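Local coordinates for STU0660 (Streptococcus thermophilus, PDB 3ZTH), which probably binds double-stranded DNA as a large Csn2 protein taking part in CRISPR-mediated bacterial immunity, and carries magnesium ions, at residues 13-18 and 32-37; 43-46 and 50-53. All coordinates share one frame; numbering follows the deposited sequence.

Contact 1. Residues 13-18 and 32-37; sequences IELNIG and YYTWQI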
loop_
_atom_site.group_PDB
_atom_site.type_symbol
_atom_site.label_atom_id
_atom_site.label_comp_id
_atom_site.label_asym_id
_atom_site.label_seq_id
_atom_site.Cartn_x
_atom_site.Cartn_y
_atom_site.Cartn_z
ATOM N N ILE A 13 11.001 -33.605 -21.778
ATOM C CA ILE A 13 9.961 -33.713 -22.788
ATOM C C ILE A 13 10.559 -33.083 -24.037
ATOM O O ILE A 13 10.939 -31.910 -24.020
ATOM C CB ILE A 13 8.694 -32.932 -22.376
ATOM C CG1 ILE A 13 8.139 -33.506 -21.074
ATOM C CG2 ILE A 13 7.640 -33.028 -23.460
ATOM C CD1 ILE A 13 7.925 -32.470 -20.001
ATOM N N GLU A 14 10.664 -33.873 -25.104
ATOM C CA GLU A 14 11.221 -33.397 -26.369
ATOM C C GLU A 14 10.152 -32.749 -27.237
ATOM O O GLU A 14 9.075 -33.299 -27.428
ATOM C CB GLU A 14 11.867 -34.551 -27.148
ATOM C CG GLU A 14 12.696 -34.099 -28.345
ATOM C CD GLU A 14 13.422 -35.245 -29.014
ATOM O OE1 GLU A 14 13.822 -36.181 -28.288
ATOM O OE2 GLU A 14 13.605 -35.210 -30.256
ATOM N N LEU A 15 10.469 -31.577 -27.764
ATOM C CA LEU A 15 9.553 -30.830 -28.609
ATOM C C LEU A 15 10.273 -30.330 -29.866
ATOM O O LEU A 15 11.275 -29.614 -29.785
ATOM C CB LEU A 15 9.015 -29.636 -27.827
ATOM C CG LEU A 15 7.616 -29.602 -27.203
ATOM C CD1 LEU A 15 7.130 -30.977 -26.799
ATOM C CD2 LEU A 15 7.677 -28.659 -26.005
ATOM N N ASN A 16 9.773 -30.709 -31.027
ATOM C CA ASN A 16 10.385 -30.247 -32.254
ATOM C C ASN A 16 9.632 -28.953 -32.600
ATOM O O ASN A 16 8.465 -28.984 -32.985
ATOM C CB ASN A 16 10.220 -31.320 -33.324
ATOM C CG ASN A 16 11.241 -31.208 -34.432
ATOM O OD1 ASN A 16 12.350 -30.721 -34.230
ATOM N ND2 ASN A 16 10.878 -31.690 -35.611
ATOM N N ILE A 17 10.307 -27.819 -32.430
ATOM C CA ILE A 17 9.731 -26.490 -32.664
ATOM C C ILE A 17 9.956 -25.902 -34.064
ATOM O O ILE A 17 11.068 -25.932 -34.594
ATOM C CB ILE A 17 10.294 -25.468 -31.639
ATOM C CG1 ILE A 17 10.181 -26.022 -30.212
ATOM C CG2 ILE A 17 9.570 -24.140 -31.778
ATOM C CD1 ILE A 17 8.768 -26.348 -29.767
ATOM N N GLY A 18 8.892 -25.347 -34.643
ATOM C CA GLY A 18 8.971 -24.744 -35.967
ATOM C C GLY A 18 8.068 -23.522 -36.050
ATOM O O GLY A 18 7.317 -23.255 -35.112
ATOM N N TYR A 32 -0.543 -30.303 -20.427
ATOM C CA TYR A 32 -0.764 -29.189 -19.526
ATOM C C TYR A 32 0.503 -28.794 -18.793
ATOM O O TYR A 32 0.802 -27.610 -18.651
ATOM C CB TYR A 32 -1.868 -29.520 -18.520
ATOM C CG TYR A 32 -2.324 -28.305 -17.747
ATOM C CD1 TYR A 32 -3.321 -27.476 -18.253
ATOM C CD2 TYR A 32 -1.740 -27.964 -16.530
ATOM C CE1 TYR A 32 -3.730 -26.340 -17.571
ATOM C CE2 TYR A 32 -2.138 -26.827 -15.834
ATOM C CZ TYR A 32 -3.138 -26.017 -16.363
ATOM O OH TYR A 32 -3.561 -24.893 -15.683
ATOM N N TYR A 33 1.237 -29.794 -18.320
ATOM C CA TYR A 33 2.479 -29.556 -17.609
ATOM C C TYR A 33 3.465 -28.848 -18.533
ATOM O O TYR A 33 4.142 -27.911 -18.128
ATOM C CB TYR A 33 3.087 -30.877 -17.143
ATOM C CG TYR A 33 4.484 -30.700 -16.617
ATOM C CD1 TYR A 33 4.707 -30.221 -15.330
ATOM C CD2 TYR A 33 5.591 -30.949 -17.430
ATOM C CE1 TYR A 33 6.009 -29.987 -14.856
ATOM C CE2 TYR A 33 6.894 -30.718 -16.971
ATOM C CZ TYR A 33 7.091 -30.236 -15.682
ATOM O OH TYR A 33 8.365 -30.015 -15.219
ATOM N N THR A 34 3.542 -29.312 -19.773
ATOM C CA THR A 34 4.444 -28.733 -20.749
ATOM C C THR A 34 4.066 -27.269 -20.962
ATOM O O THR A 34 4.944 -26.397 -21.028
ATOM C CB THR A 34 4.378 -29.504 -22.067
ATOM O OG1 THR A 34 4.634 -30.890 -21.811
ATOM C CG2 THR A 34 5.421 -28.988 -23.040
ATOM N N TRP A 35 2.763 -26.997 -21.039
ATOM C CA TRP A 35 2.289 -25.620 -21.205
ATOM C C TRP A 35 2.651 -24.759 -19.986
ATOM O O TRP A 35 3.082 -23.615 -20.129
ATOM C CB TRP A 35 0.762 -25.569 -21.393
ATOM C CG TRP A 35 0.251 -24.162 -21.332
ATOM C CD1 TRP A 35 0.392 -23.202 -22.292
ATOM C CD2 TRP A 35 -0.330 -23.502 -20.196
ATOM N NE1 TRP A 35 -0.048 -21.988 -21.825
ATOM C CE2 TRP A 35 -0.497 -22.140 -20.543
ATOM C CE3 TRP A 35 -0.717 -23.927 -18.917
ATOM C CZ2 TRP A 35 -1.035 -21.196 -19.659
ATOM C CZ3 TRP A 35 -1.253 -22.989 -18.031
ATOM C CH2 TRP A 35 -1.406 -21.636 -18.409
ATOM N N GLN A 36 2.467 -25.308 -18.792
ATOM C CA GLN A 36 2.751 -24.573 -17.560
ATOM C C GLN A 36 4.216 -24.158 -17.462
ATOM O O GLN A 36 4.529 -23.046 -17.053
ATOM C CB GLN A 36 2.364 -25.427 -16.345
ATOM C CG GLN A 36 2.444 -24.714 -14.994
ATOM C CD GLN A 36 1.448 -23.568 -14.866
ATOM O OE1 GLN A 36 1.768 -22.414 -15.175
ATOM N NE2 GLN A 36 0.225 -23.885 -14.425
ATOM N N ILE A 37 5.110 -25.065 -17.827
ATOM C CA ILE A 37 6.536 -24.780 -17.786
ATOM C C ILE A 37 6.879 -23.731 -18.838
ATOM O O ILE A 37 7.575 -22.757 -18.556
ATOM C CB ILE A 37 7.366 -26.039 -18.091
ATOM C CG1 ILE A 37 7.197 -27.076 -16.981
ATOM C CG2 ILE A 37 8.818 -25.655 -18.250
ATOM C CD1 ILE A 37 7.856 -26.671 -15.655
#
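Ile13 and Thr34 bury the most surface where strand 13-16 faces helix 28-43. The branches of Ile13 divide the work. Ile13 CG2 lies 4.0 Å from Thr34 OG1, while Ile13 CD1 runs on to the tyrosine next door and stops 3.6 Å from Tyr33 CE2. That methyl comes in at the edge of the ring, in its plane, so neither face of Tyr33 is used by the strand; Ile37 CG1, from the following helical turn, lies over one face, toward the rim. Thr34 is split as well. Its OG1 stands beside its own backbone N (chi1 -55°) and hydrogen-bonds back to the carbonyl of Leu30, one turn earlier, which satisfies the hydroxyl in an otherwise oily setting. The same rotation sends Thr34 CG2 out to meet Leu15 CD2 tip to tip at 3.7 Å. Tyr33, for its part, gives its OH to the carbonyl of Gln6 and meets Trp174 of the second subunit. The axes of strand 13-16 and of the helical segment 32-37 pass 10.9 Å apart at 76°. This is apolar helix-on-sheet packing: an outer strand, within this chain, of the small antiparallel sheet rests on the helix that follows strand 20-24 of the P-loop NTPase-like core.

Contact 2. Residues 43-46 and 50-53; sequences GGKK and EDLS
Asp51 has both carboxylate oxygens engaged, and OD1 is held from two quarters: a water donates to Asp51 OD1 at 2.7 Å, and Ser171 of the second subunit hydrogen-bonds to it through OG. The other oxygen, OD2, takes the backbone N-H of Ser48, within the connection between the two segments, so the carboxylate is fixed from both ends. Lys45 arrives across the aspartate at about a right angle. Its chain leaves with CG anti to the backbone N (chi1 174°), bends at chi2 (73°) and then runs extended, which brings the methylene Lys45 CE to 3.6 Å from Asp51 OD2. The ammonium goes past: Lys45 NZ stays 4.2 Å from Asp51 OD2, too far for a salt bridge, and instead donates to the shared water, with Lys45 NZ 3.1 Å from its oxygen. The opposite charges are thus joined through solvent, and their attraction would probably favour the charged form of both groups. Trp40 of helix 28-43 packs against both side chains, and Lys45 also touches Glu173 of the second subunit. Before this, the chain leaves helix 28-43 at Gly44, whose positive phi (85°) suits glycine. What results is a short loop leading from helix 28-43 into the weakly bonded helical turn 49-52, bridged by water and set against a neighbouring subunit.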
loop_
_atom_site.group_PDB
_atom_site.type_symbol
_atom_site.label_atom_id
_atom_site.label_comp_id
_atom_site.label_asym_id
_atom_site.label_seq_id
_atom_site.Cartn_x
_atom_site.Cartn_y
_atom_site.Cartn_z
ATOM N N GLY A 43 7.554 -16.678 -19.745
ATOM C CA GLY A 43 6.662 -15.624 -19.297
ATOM C C GLY A 43 7.176 -14.721 -18.191
ATOM O O GLY A 43 6.491 -13.770 -17.812
ATOM N N GLY A 44 8.359 -15.009 -17.656
ATOM C CA GLY A 44 8.905 -14.164 -16.610
ATOM C C GLY A 44 8.444 -14.488 -15.199
ATOM O O GLY A 44 8.482 -13.640 -14.303
ATOM N N LYS A 45 8.009 -15.722 -14.993
ATOM C CA LYS A 45 7.556 -16.146 -13.680
ATOM C C LYS A 45 8.645 -16.001 -12.612
ATOM O O LYS A 45 9.788 -16.405 -12.813
ATOM C CB LYS A 45 7.108 -17.606 -13.749
ATOM C CG LYS A 45 6.754 -18.232 -12.422
ATOM C CD LYS A 45 5.432 -17.714 -11.902
ATOM C CE LYS A 45 4.990 -18.505 -10.674
ATOM N NZ LYS A 45 3.611 -18.138 -10.237
ATOM N N LYS A 46 8.280 -15.412 -11.478
ATOM C CA LYS A 46 9.199 -15.263 -10.352
ATOM C C LYS A 46 8.830 -16.443 -9.454
ATOM O O LYS A 46 7.745 -16.488 -8.877
ATOM C CB LYS A 46 8.964 -13.930 -9.640
ATOM C CG LYS A 46 9.222 -12.716 -10.534
ATOM C CD LYS A 46 8.513 -11.472 -10.013
ATOM C CE LYS A 46 8.394 -10.406 -11.096
ATOM N NZ LYS A 46 7.359 -9.385 -10.760
ATOM N N GLU A 50 7.793 -22.918 -3.128
ATOM C CA GLU A 50 6.780 -23.951 -3.303
ATOM C C GLU A 50 6.654 -24.292 -4.790
ATOM O O GLU A 50 6.215 -25.384 -5.152
ATOM C CB GLU A 50 5.421 -23.493 -2.754
ATOM C CG GLU A 50 5.333 -23.427 -1.228
ATOM C CD GLU A 50 5.796 -22.091 -0.653
ATOM O OE1 GLU A 50 6.915 -21.645 -0.979
ATOM O OE2 GLU A 50 5.037 -21.490 0.137
ATOM N N ASP A 51 7.041 -23.353 -5.648
ATOM C CA ASP A 51 6.978 -23.586 -7.082
ATOM C C ASP A 51 8.099 -24.528 -7.496
ATOM O O ASP A 51 7.918 -25.377 -8.364
ATOM C CB ASP A 51 7.136 -22.279 -7.866
ATOM C CG ASP A 51 5.983 -21.317 -7.665
ATOM O OD1 ASP A 51 4.831 -21.766 -7.540
ATOM O OD2 ASP A 51 6.233 -20.098 -7.658
ATOM N N LEU A 52 9.259 -24.379 -6.866
ATOM C CA LEU A 52 10.420 -25.200 -7.201
ATOM C C LEU A 52 10.521 -26.518 -6.434
ATOM O O LEU A 52 11.447 -27.300 -6.659
ATOM C CB LEU A 52 11.691 -24.374 -7.004
ATOM C CG LEU A 52 11.673 -23.055 -7.787
ATOM C CD1 LEU A 52 12.841 -22.181 -7.378
ATOM C CD2 LEU A 52 11.722 -23.348 -9.277
ATOM N N SER A 53 9.562 -26.766 -5.544
ATOM C CA SER A 53 9.535 -27.992 -4.740
ATOM C C SER A 53 9.879 -29.226 -5.558
ATOM O O SER A 53 10.871 -29.894 -5.296
ATOM C CB SER A 53 8.150 -28.197 -4.134
ATOM O OG SER A 53 7.732 -27.033 -3.456
HETATM O O HOH W 1 2.727 -20.035 -7.911
#

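How the contacts relate
Helix 28-43 joins the two sites: contact 1 uses its middle, and contact 2 begins as the chain leaves its C-terminal end. They come in series, 13-18 with 32-37 closing before 43-46 with 50-53 opens. Their centres lie 16 Å apart and their nearest atoms about 6 Å, so they do not touch. Contact 1 is buried, its centre 12 Å from the centre of the chain, whereas contact 2 is only partly buried and lies 21 Å out. Both reach the second subunit, and Trp174 of that subunit meets residues of each, so this N-terminal region contributes to the subunit interface. Both lie away from the magnesium sites.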